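Local coordinates for hypothetical protein (Uncultured marine organism, PDB 2OD6), which is of unknown function but forms a dimer of ferredoxin-like subunits and holds a long-chain keto fatty acid, 10-oxohexadecanoic acid, in a pocket, at residues N50-K55 / R60-Y65; A32-K37 / I77-D82; D26-T31 / L45-N50. One frame throughout, in Å; residues are numbered along the deposited sequence.

Contact 1: residues N50-K55 / R60-Y65. With OHA (10-oxohexadecanoic acid), chain E.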
loop_
_atom_site.group_PDB
_atom_site.type_symbol
_atom_site.label_atom_id
_atom_site.label_comp_id
_atom_site.label_asym_id
_atom_site.label_seq_id
_atom_site.Cartn_x
_atom_site.Cartn_y
_atom_site.Cartn_z
ATOM N N ASN A 50 1.108 5.491 7.087
ATOM C CA ASN A 50 1.761 6.386 6.096
ATOM C C ASN A 50 0.914 7.558 5.926
ATOM O O ASN A 50 -0.247 7.336 5.701
ATOM C CB ASN A 50 1.904 5.638 4.757
ATOM C CG ASN A 50 2.656 4.328 4.889
ATOM O OD1 ASN A 50 3.881 4.314 4.801
ATOM N ND2 ASN A 50 1.906 3.176 5.077
ATOM N N ARG A 51 1.450 8.773 6.073
ATOM C CA ARG A 51 0.626 9.989 5.993
ATOM C C ARG A 51 0.633 10.391 4.528
ATOM O O ARG A 51 1.716 10.558 3.958
ATOM C CB ARG A 51 1.326 11.101 6.791
ATOM C CG ARG A 51 0.833 12.500 6.542
ATOM C CD ARG A 51 -0.424 12.565 7.078
ATOM N NE ARG A 51 -0.996 13.897 6.888
ATOM C CZ ARG A 51 -0.526 15.029 7.402
ATOM N NH1 ARG A 51 0.463 15.063 8.266
ATOM N NH2 ARG A 51 -1.190 16.132 7.127
ATOM N N VAL A 52 -0.547 10.629 3.953
ATOM C CA VAL A 52 -0.651 10.959 2.528
ATOM C C VAL A 52 -0.527 12.486 2.422
ATOM O O VAL A 52 -1.328 13.216 3.025
ATOM C CB VAL A 52 -1.968 10.465 1.886
ATOM C CG1 VAL A 52 -2.067 10.994 0.368
ATOM C CG2 VAL A 52 -2.101 8.870 1.952
ATOM N N TRP A 53 0.480 12.960 1.688
ATOM C CA TRP A 53 0.717 14.417 1.595
ATOM C C TRP A 53 0.376 15.089 0.237
ATOM O O TRP A 53 0.335 16.331 0.162
ATOM C CB TRP A 53 2.118 14.778 2.062
ATOM C CG TRP A 53 3.280 13.988 1.381
ATOM C CD1 TRP A 53 3.912 12.942 1.856
ATOM C CD2 TRP A 53 3.824 14.232 0.052
ATOM N NE1 TRP A 53 4.860 12.511 0.963
ATOM C CE2 TRP A 53 4.837 13.298 -0.148
ATOM C CE3 TRP A 53 3.587 15.197 -0.943
ATOM C CZ2 TRP A 53 5.605 13.260 -1.319
ATOM C CZ3 TRP A 53 4.328 15.144 -2.104
ATOM C CH2 TRP A 53 5.339 14.194 -2.275
ATOM N N ASN A 54 0.020 14.293 -0.774
ATOM C CA ASN A 54 -0.217 14.796 -2.147
ATOM C C ASN A 54 -1.643 14.899 -2.579
ATOM O O ASN A 54 -1.910 15.062 -3.745
ATOM C CB ASN A 54 0.584 13.973 -3.173
ATOM C CG ASN A 54 -0.024 12.600 -3.434
ATOM O OD1 ASN A 54 -0.428 11.916 -2.509
ATOM N ND2 ASN A 54 -0.047 12.185 -4.683
ATOM N N LYS A 55 -2.577 14.863 -1.645
ATOM C CA LYS A 55 -4.011 14.941 -1.962
ATOM C C LYS A 55 -4.594 16.201 -1.447
ATOM O O LYS A 55 -5.838 16.335 -1.291
ATOM C CB LYS A 55 -4.740 13.729 -1.369
ATOM C CG LYS A 55 -4.296 12.462 -1.943
ATOM C CD LYS A 55 -4.536 12.395 -3.404
ATOM C CE LYS A 55 -4.001 11.056 -3.926
ATOM N NZ LYS A 55 -4.054 10.953 -5.405
ATOM N N ARG A 60 -5.143 11.941 6.169
ATOM C CA ARG A 60 -5.335 10.628 5.667
ATOM C C ARG A 60 -4.062 9.816 5.850
ATOM O O ARG A 60 -3.002 10.294 5.606
ATOM C CB ARG A 60 -5.760 10.722 4.167
ATOM C CG ARG A 60 -6.057 9.403 3.439
ATOM C CD ARG A 60 -6.437 9.615 1.922
ATOM N NE ARG A 60 -7.666 10.441 1.725
ATOM C CZ ARG A 60 -7.995 11.019 0.581
ATOM N NH1 ARG A 60 -7.299 10.843 -0.502
ATOM N NH2 ARG A 60 -9.099 11.764 0.521
ATOM N N VAL A 61 -4.260 8.614 6.319
ATOM C CA VAL A 61 -3.138 7.646 6.443
ATOM C C VAL A 61 -3.495 6.439 5.672
ATOM O O VAL A 61 -4.632 6.059 5.569
ATOM C CB VAL A 61 -2.849 7.320 7.915
ATOM C CG1 VAL A 61 -2.399 8.636 8.643
ATOM C CG2 VAL A 61 -4.046 6.675 8.626
ATOM N N VAL A 62 -2.477 5.772 5.132
ATOM C CA VAL A 62 -2.661 4.442 4.628
ATOM C C VAL A 62 -1.898 3.487 5.546
ATOM O O VAL A 62 -0.710 3.655 5.793
ATOM C CB VAL A 62 -2.153 4.280 3.144
ATOM C CG1 VAL A 62 -2.223 2.796 2.665
ATOM C CG2 VAL A 62 -2.985 5.174 2.226
HETATM N N MSE A 63 -2.609 2.457 6.001
HETATM C CA MSE A 63 -2.082 1.405 6.820
HETATM C C MSE A 63 -1.863 0.118 6.003
HETATM O O MSE A 63 -2.770 -0.352 5.278
HETATM C CB MSE A 63 -3.046 1.212 7.977
HETATM C CG MSE A 63 -3.079 2.450 8.876
HETATM SE SE MSE A 63 -4.207 2.035 10.414
HETATM C CE MSE A 63 -5.906 2.061 9.621
ATOM N N THR A 64 -0.680 -0.462 6.062
ATOM C CA THR A 64 -0.455 -1.619 5.295
ATOM C C THR A 64 -0.257 -2.783 6.272
ATOM O O THR A 64 0.443 -2.639 7.258
ATOM C CB THR A 64 0.778 -1.480 4.358
ATOM O OG1 THR A 64 1.945 -1.500 5.168
ATOM C CG2 THR A 64 0.725 -0.178 3.549
ATOM N N TYR A 65 -0.910 -3.914 5.990
ATOM C CA TYR A 65 -0.745 -5.155 6.730
ATOM C C TYR A 65 -0.174 -6.202 5.788
ATOM O O TYR A 65 -0.823 -6.574 4.821
ATOM C CB TYR A 65 -2.107 -5.608 7.214
ATOM C CG TYR A 65 -2.742 -4.648 8.125
ATOM C CD1 TYR A 65 -3.505 -3.603 7.603
ATOM C CD2 TYR A 65 -2.583 -4.729 9.502
ATOM C CE1 TYR A 65 -4.132 -2.652 8.433
ATOM C CE2 TYR A 65 -3.224 -3.765 10.359
ATOM C CZ TYR A 65 -3.973 -2.756 9.794
ATOM O OH TYR A 65 -4.561 -1.851 10.602
HETATM O O2 OHA E . -6.049 -7.001 6.658
HETATM C C16 OHA E . -6.961 -6.257 7.008
HETATM O O3 OHA E . -7.959 -6.153 6.159
HETATM C C15 OHA E . -6.996 -5.527 8.342
HETATM C C14 OHA E . -7.946 -4.314 8.320
HETATM C C13 OHA E . -8.249 -3.677 9.699
HETATM C C12 OHA E . -7.965 -2.163 9.788
HETATM C C11 OHA E . -8.706 -1.424 10.936
HETATM C C10 OHA E . -7.856 -0.451 11.779
HETATM C C9 OHA E . -7.043 -1.216 12.847
HETATM C C8 OHA E . -5.847 -0.468 13.482
HETATM C C7 OHA E . -4.988 -1.423 14.323
HETATM O O1 OHA E . -4.088 -2.081 13.806
HETATM C C6 OHA E . -5.197 -1.632 15.807
HETATM C C5 OHA E . -6.236 -0.696 16.421
HETATM C C4 OHA E . -6.303 -0.900 17.946
HETATM C C3 OHA E . -7.192 0.096 18.716
HETATM C C2 OHA E . -6.882 1.582 18.493
HETATM C C1 OHA E . -8.073 2.289 17.860
HETATM O O HOH W 1 -3.271 13.878 4.916
#
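The carbonyl oxygen V62 O is gripped twice by N50: the side-chain ND2 donates to it at 2.8 Å (159° at the hydrogen), and the backbone N adds a weak, bent bond. With CG beside the backbone N (chi1 -56°), the amide of N50 lies next to its own N-H, which lets both reach one acceptor; ND2 approaches from a direction tilted 32° from the carbonyl plane. V62 N to N50 O completes the hydrogen-bonded antiparallel pair, and V52 N to R60 O, nearly straight at 3.0 Å, continues the ladder. Beyond it a water joins R51 NE, V52 O and, weakly, R60 N. On the N50 side of the sheet, V52 CG2 packs against V62 CG2 at 3.8 Å. Further along, Y65 OH donates to the ligand keto oxygen O1 at 3.2 Å, while ligand C15 lies over one face of the ring near its rim. A phenylalanine in place of Y65 would probably leave O1 without this donor and the ligand chain less firmly positioned. Helix 18-40 covers R51, V61 and M63; strand 7-15 flanks strand 59-67 on its other side, and a strand of the second subunit pairs with N50-V52.

Contact 2: residues A32-K37 / I77-D82. With OHA (10-oxohexadecanoic acid), chain E.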
loop_
_atom_site.group_PDB
_atom_site.type_symbol
_atom_site.label_atom_id
_atom_site.label_comp_id
_atom_site.label_asym_id
_atom_site.label_seq_id
_atom_site.Cartn_x
_atom_site.Cartn_y
_atom_site.Cartn_z
ATOM N N ALA A 32 0.059 -0.531 20.363
ATOM C CA ALA A 32 0.872 -1.461 19.569
ATOM C C ALA A 32 1.480 -2.615 20.377
ATOM O O ALA A 32 1.603 -3.724 19.872
ATOM C CB ALA A 32 1.963 -0.684 18.846
ATOM N N PRO A 33 1.894 -2.358 21.624
ATOM C CA PRO A 33 2.409 -3.464 22.433
ATOM C C PRO A 33 1.455 -4.655 22.602
ATOM O O PRO A 33 1.925 -5.780 22.797
ATOM C CB PRO A 33 2.703 -2.808 23.794
ATOM C CG PRO A 33 2.990 -1.387 23.451
ATOM C CD PRO A 33 2.029 -1.071 22.322
ATOM N N VAL A 34 0.149 -4.403 22.554
ATOM C CA VAL A 34 -0.854 -5.445 22.569
ATOM C C VAL A 34 -1.016 -6.037 21.163
ATOM O O VAL A 34 -0.711 -7.205 20.947
ATOM C CB VAL A 34 -2.208 -4.908 23.124
ATOM C CG1 VAL A 34 -3.296 -6.003 23.097
ATOM C CG2 VAL A 34 -2.024 -4.389 24.567
ATOM N N TRP A 35 -1.466 -5.235 20.198
ATOM C CA TRP A 35 -1.953 -5.798 18.946
ATOM C C TRP A 35 -0.860 -6.313 18.022
ATOM O O TRP A 35 -1.080 -7.301 17.319
ATOM C CB TRP A 35 -2.925 -4.861 18.222
ATOM C CG TRP A 35 -2.395 -3.538 17.806
ATOM C CD1 TRP A 35 -2.555 -2.355 18.467
ATOM C CD2 TRP A 35 -1.656 -3.239 16.618
ATOM N NE1 TRP A 35 -1.931 -1.350 17.794
ATOM C CE2 TRP A 35 -1.374 -1.856 16.647
ATOM C CE3 TRP A 35 -1.204 -4.004 15.530
ATOM C CZ2 TRP A 35 -0.652 -1.214 15.634
ATOM C CZ3 TRP A 35 -0.469 -3.368 14.514
ATOM C CH2 TRP A 35 -0.199 -1.984 14.578
ATOM N N VAL A 36 0.332 -5.710 18.050
ATOM C CA VAL A 36 1.389 -6.111 17.109
ATOM C C VAL A 36 1.836 -7.528 17.426
ATOM O O VAL A 36 1.910 -8.386 16.533
ATOM C CB VAL A 36 2.630 -5.142 17.078
ATOM C CG1 VAL A 36 3.640 -5.633 16.064
ATOM C CG2 VAL A 36 2.238 -3.726 16.725
ATOM N N LYS A 37 2.071 -7.785 18.708
ATOM C CA LYS A 37 2.468 -9.093 19.164
ATOM C C LYS A 37 1.426 -10.121 18.728
ATOM O O LYS A 37 1.771 -11.209 18.272
ATOM C CB LYS A 37 2.583 -9.067 20.693
ATOM C CG LYS A 37 3.306 -10.192 21.296
ATOM C CD LYS A 37 3.447 -10.021 22.817
ATOM C CE LYS A 37 2.151 -10.316 23.580
ATOM N NZ LYS A 37 1.276 -9.104 23.723
ATOM N N ILE A 77 -7.771 -11.305 10.630
ATOM C CA ILE A 77 -9.149 -10.786 10.601
ATOM C C ILE A 77 -10.013 -11.359 11.725
ATOM O O ILE A 77 -10.819 -10.661 12.335
ATOM C CB ILE A 77 -9.825 -11.119 9.238
ATOM C CG1 ILE A 77 -9.115 -10.395 8.101
ATOM C CG2 ILE A 77 -11.314 -10.820 9.271
ATOM C CD1 ILE A 77 -8.534 -9.047 8.452
ATOM N N ALA A 78 -9.853 -12.648 11.982
ATOM C CA ALA A 78 -10.536 -13.308 13.071
ATOM C C ALA A 78 -10.174 -12.660 14.400
ATOM O O ALA A 78 -11.044 -12.340 15.204
ATOM C CB ALA A 78 -10.183 -14.785 13.084
ATOM N N TYR A 79 -8.880 -12.469 14.618
ATOM C CA TYR A 79 -8.374 -11.845 15.828
ATOM C C TYR A 79 -8.924 -10.433 15.954
ATOM O O TYR A 79 -9.335 -10.027 17.028
ATOM C CB TYR A 79 -6.832 -11.797 15.823
ATOM C CG TYR A 79 -6.273 -10.828 16.821
ATOM C CD1 TYR A 79 -6.297 -11.121 18.180
ATOM C CD2 TYR A 79 -5.751 -9.605 16.422
ATOM C CE1 TYR A 79 -5.798 -10.219 19.118
ATOM C CE2 TYR A 79 -5.249 -8.669 17.371
ATOM C CZ TYR A 79 -5.277 -8.992 18.700
ATOM O OH TYR A 79 -4.792 -8.108 19.640
ATOM N N LEU A 80 -8.906 -9.667 14.871
ATOM C CA LEU A 80 -9.325 -8.279 14.976
ATOM C C LEU A 80 -10.824 -8.173 15.229
ATOM O O LEU A 80 -11.229 -7.408 16.087
ATOM C CB LEU A 80 -8.893 -7.455 13.769
ATOM C CG LEU A 80 -7.398 -7.114 13.572
ATOM C CD1 LEU A 80 -7.211 -6.428 12.214
ATOM C CD2 LEU A 80 -6.830 -6.230 14.678
ATOM N N GLU A 81 -11.648 -8.953 14.531
ATOM C CA GLU A 81 -13.104 -8.867 14.716
ATOM C C GLU A 81 -13.477 -9.308 16.132
ATOM O O GLU A 81 -14.343 -8.730 16.763
ATOM C CB GLU A 81 -13.864 -9.691 13.665
ATOM C CG GLU A 81 -13.833 -9.077 12.249
ATOM N N ASP A 82 -12.781 -10.320 16.628
ATOM C CA ASP A 82 -12.922 -10.777 18.012
ATOM C C ASP A 82 -12.638 -9.679 19.028
ATOM O O ASP A 82 -13.426 -9.441 19.938
ATOM C CB ASP A 82 -11.909 -11.886 18.255
ATOM C CG ASP A 82 -12.546 -13.148 18.672
ATOM O OD1 ASP A 82 -12.909 -13.237 19.866
ATOM O OD2 ASP A 82 -12.675 -14.044 17.800
HETATM O O2 OHA E . -6.049 -7.001 6.658
HETATM C C16 OHA E . -6.961 -6.257 7.008
HETATM O O3 OHA E . -7.959 -6.153 6.159
HETATM C C15 OHA E . -6.996 -5.527 8.342
HETATM C C14 OHA E . -7.946 -4.314 8.320
HETATM C C13 OHA E . -8.249 -3.677 9.699
HETATM C C12 OHA E . -7.965 -2.163 9.788
HETATM C C11 OHA E . -8.706 -1.424 10.936
HETATM C C10 OHA E . -7.856 -0.451 11.779
HETATM C C9 OHA E . -7.043 -1.216 12.847
HETATM C C8 OHA E . -5.847 -0.468 13.482
HETATM C C7 OHA E . -4.988 -1.423 14.323
HETATM O O1 OHA E . -4.088 -2.081 13.806
HETATM C C6 OHA E . -5.197 -1.632 15.807
HETATM C C5 OHA E . -6.236 -0.696 16.421
HETATM C C4 OHA E . -6.303 -0.900 17.946
HETATM C C3 OHA E . -7.192 0.096 18.716
HETATM C C2 OHA E . -6.882 1.582 18.493
HETATM C C1 OHA E . -8.073 2.289 17.860
#
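The first torsion of Y79 brings its phenol to W35, while that of W35 swings the indole clear. In Y79, CG stands anti to the backbone N (chi1 163°), and the phenol stretches across to the neighbouring helix; in W35, CG sits between the backbone N and the carbonyl carbon (chi1 61°), which turns the indole toward the ligand. The hydroxyl therefore meets the root of the tryptophan, with Y79 OH 3.7 Å from W35 CA, and comes near a methyl of V34. These are van der Waals contacts, and the two helical segments bury little surface against each other.

The indole is layered. On one face it is backed by its own helix, where A32 CA and V36 CG2 press close to the rim; on the opposite face lies the fatty acid, with the keto oxygen O1 3.7 Å above the ring plane and C6 3.8 Å from W35 CD1. A hydrogen bond from NE1 to V28 O, about two turns earlier in the helix, restrains the rotation of the ring. From the other helix, L80 CD1 touches C13 of the ligand chain at 3.9 Å, and I77 CD1 reaches the carboxyl carbon C16 at 3.5 Å, so the two helices hold different parts of the same molecule. Y79 also rests on E38 and M39, and L80 on M39. Two helices lying on one face of a four-stranded antiparallel sheet with strand order 2-3-1-4 are the hallmark of the ferredoxin-like fold, and here the lipid pocket lies between helices and sheet.

Contact 3: residues D26-T31 / L45-N50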
loop_
_atom_site.group_PDB
_atom_site.type_symbol
_atom_site.label_atom_id
_atom_site.label_comp_id
_atom_site.label_asym_id
_atom_site.label_seq_id
_atom_site.Cartn_x
_atom_site.Cartn_y
_atom_site.Cartn_z
ATOM N N ASP A 26 -1.857 8.347 17.496
ATOM C CA ASP A 26 -1.408 8.163 18.865
ATOM C C ASP A 26 -2.017 6.888 19.478
ATOM O O ASP A 26 -1.288 6.049 20.059
ATOM C CB ASP A 26 -1.737 9.423 19.663
ATOM C CG ASP A 26 -1.057 9.446 21.047
ATOM O OD1 ASP A 26 0.170 9.200 21.127
ATOM O OD2 ASP A 26 -1.783 9.647 22.023
ATOM N N ALA A 27 -3.330 6.705 19.286
ATOM C CA ALA A 27 -4.029 5.493 19.758
ATOM C C ALA A 27 -3.377 4.247 19.197
ATOM O O ALA A 27 -3.099 3.268 19.917
ATOM C CB ALA A 27 -5.532 5.560 19.415
ATOM N N VAL A 28 -3.066 4.269 17.899
ATOM C CA VAL A 28 -2.547 3.097 17.230
ATOM C C VAL A 28 -1.132 2.844 17.756
ATOM O O VAL A 28 -0.710 1.688 18.014
ATOM C CB VAL A 28 -2.566 3.288 15.650
ATOM C CG1 VAL A 28 -1.728 2.195 14.932
ATOM C CG2 VAL A 28 -4.026 3.403 15.115
ATOM N N GLU A 29 -0.367 3.920 17.911
ATOM C CA GLU A 29 1.003 3.794 18.452
ATOM C C GLU A 29 0.989 3.296 19.905
ATOM O O GLU A 29 1.752 2.417 20.291
ATOM C CB GLU A 29 1.722 5.134 18.377
ATOM C CG GLU A 29 2.098 5.554 16.961
ATOM C CD GLU A 29 2.626 6.994 16.869
ATOM O OE1 GLU A 29 2.269 7.833 17.741
ATOM O OE2 GLU A 29 3.390 7.277 15.909
ATOM N N LYS A 30 0.093 3.833 20.707
ATOM C CA LYS A 30 0.097 3.509 22.132
ATOM C C LYS A 30 -0.348 2.064 22.416
ATOM O O LYS A 30 0.121 1.473 23.376
ATOM C CB LYS A 30 -0.725 4.534 22.945
ATOM C CG LYS A 30 0.033 5.872 23.099
ATOM C CD LYS A 30 -0.663 6.831 23.986
ATOM C CE LYS A 30 0.109 8.134 24.143
ATOM N NZ LYS A 30 -0.869 9.198 24.572
ATOM N N THR A 31 -1.215 1.500 21.576
ATOM C CA THR A 31 -1.775 0.162 21.799
ATOM C C THR A 31 -0.986 -0.936 21.078
ATOM O O THR A 31 -1.260 -2.144 21.230
ATOM C CB THR A 31 -3.251 0.123 21.387
ATOM O OG1 THR A 31 -3.385 0.403 19.990
ATOM C CG2 THR A 31 -4.050 1.163 22.192
ATOM N N LEU A 45 3.505 -10.140 8.882
ATOM C CA LEU A 45 4.949 -9.962 8.674
ATOM C C LEU A 45 5.387 -8.521 9.015
ATOM O O LEU A 45 6.444 -8.318 9.624
ATOM C CB LEU A 45 5.354 -10.347 7.239
ATOM C CG LEU A 45 5.347 -11.804 6.752
ATOM C CD1 LEU A 45 5.616 -11.790 5.218
ATOM C CD2 LEU A 45 6.328 -12.735 7.495
ATOM N N LYS A 46 4.552 -7.542 8.672
ATOM C CA LYS A 46 4.895 -6.145 8.817
ATOM C C LYS A 46 3.636 -5.315 8.826
ATOM O O LYS A 46 2.633 -5.646 8.136
ATOM C CB LYS A 46 5.824 -5.684 7.677
ATOM C CG LYS A 46 6.364 -4.273 7.814
ATOM C CD LYS A 46 7.230 -3.865 6.608
ATOM C CE LYS A 46 7.195 -2.336 6.369
ATOM N NZ LYS A 46 8.142 -1.982 5.299
ATOM N N PHE A 47 3.680 -4.240 9.626
ATOM C CA PHE A 47 2.658 -3.184 9.595
ATOM C C PHE A 47 3.314 -1.810 9.314
ATOM O O PHE A 47 4.440 -1.573 9.733
ATOM C CB PHE A 47 1.941 -3.117 10.929
ATOM C CG PHE A 47 1.056 -1.915 11.082
ATOM C CD1 PHE A 47 -0.247 -1.964 10.669
ATOM C CD2 PHE A 47 1.533 -0.733 11.683
ATOM C CE1 PHE A 47 -1.074 -0.863 10.810
ATOM C CE2 PHE A 47 0.709 0.379 11.833
ATOM C CZ PHE A 47 -0.601 0.301 11.412
ATOM N N SER A 48 2.596 -0.902 8.626
ATOM C CA SER A 48 3.078 0.498 8.458
ATOM C C SER A 48 1.931 1.413 8.409
ATOM O O SER A 48 0.875 0.978 8.008
ATOM C CB SER A 48 4.021 0.675 7.249
ATOM O OG SER A 48 3.356 0.630 5.999
HETATM N N MSE A 49 2.129 2.641 8.904
HETATM C CA MSE A 49 1.138 3.726 8.788
HETATM C C MSE A 49 1.832 4.850 8.022
HETATM O O MSE A 49 2.965 5.184 8.308
HETATM C CB MSE A 49 0.592 4.156 10.169
HETATM C CG MSE A 49 -0.352 5.293 10.191
HETATM SE SE MSE A 49 -1.362 5.014 11.853
HETATM C CE MSE A 49 0.282 4.881 13.032
ATOM N N ASN A 50 1.108 5.491 7.087
ATOM C CA ASN A 50 1.761 6.386 6.096
ATOM C C ASN A 50 0.914 7.558 5.926
ATOM O O ASN A 50 -0.247 7.336 5.701
ATOM C CB ASN A 50 1.904 5.638 4.757
ATOM C CG ASN A 50 2.656 4.328 4.889
ATOM O OD1 ASN A 50 3.881 4.314 4.801
ATOM N ND2 ASN A 50 1.906 3.176 5.077
#
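The ring of F47 receives V28 CG1 obliquely at its CZ corner, 4.2 Å away, and packs edge-to-face with both W35 and Y65, which places it in an aromatic cluster beside the bound fatty acid. A second flat group, the amide of N50, points to the other side of the strand, where ND2 bonds S48 OG almost in the amide plane at 3.1 Å. Toward the helix, M49, a selenomethionine, meets V28 tip to tip, its CE 3.9 Å from V28 CG1. The chain of M49 first runs out extended, CG anti to the backbone N (chi1 177°), then bends at chi3 (53°), which lays the terminal methyl against the valine; E29 CG lies near the same methyl. M108 of the second subunit packs on V28, E29 and M49, and extends this apolar layer across the interface. Within the helix, T31 OG1 and T31 N reach A27 O from opposite faces of its plane, and K30 NZ forms a salt bridge with D26 OD2 at 2.7 Å. The polar bonds described here thus stay within the helix or within the strand, while the axes of segments 26-31 and 45-50 come within 11.1 Å of each other and their contact is purely apolar packing.

All three contacts help wall one fatty-acid pocket. Contacts 1 and 2 have centres 21 Å apart, on opposite sides of the chain's centre, and do not touch, their nearest atoms being about 5 Å apart; the ligand touches both, its keto group lying near Y65 of the first and W35 of the second. Contact 3 lies between, 12 Å from contact 1 and 11 Å from contact 2, centre to centre. It shares N50 with contact 1, where T64 OG1 and S48 OG are 2.7 Å apart, a probable hydrogen bond, and meets contact 2 where F47 CD2 lies 3.6 Å from W35 CH2. Helix 18-40 serves contacts 2 and 3, and strand 44-52 contacts 1 and 3.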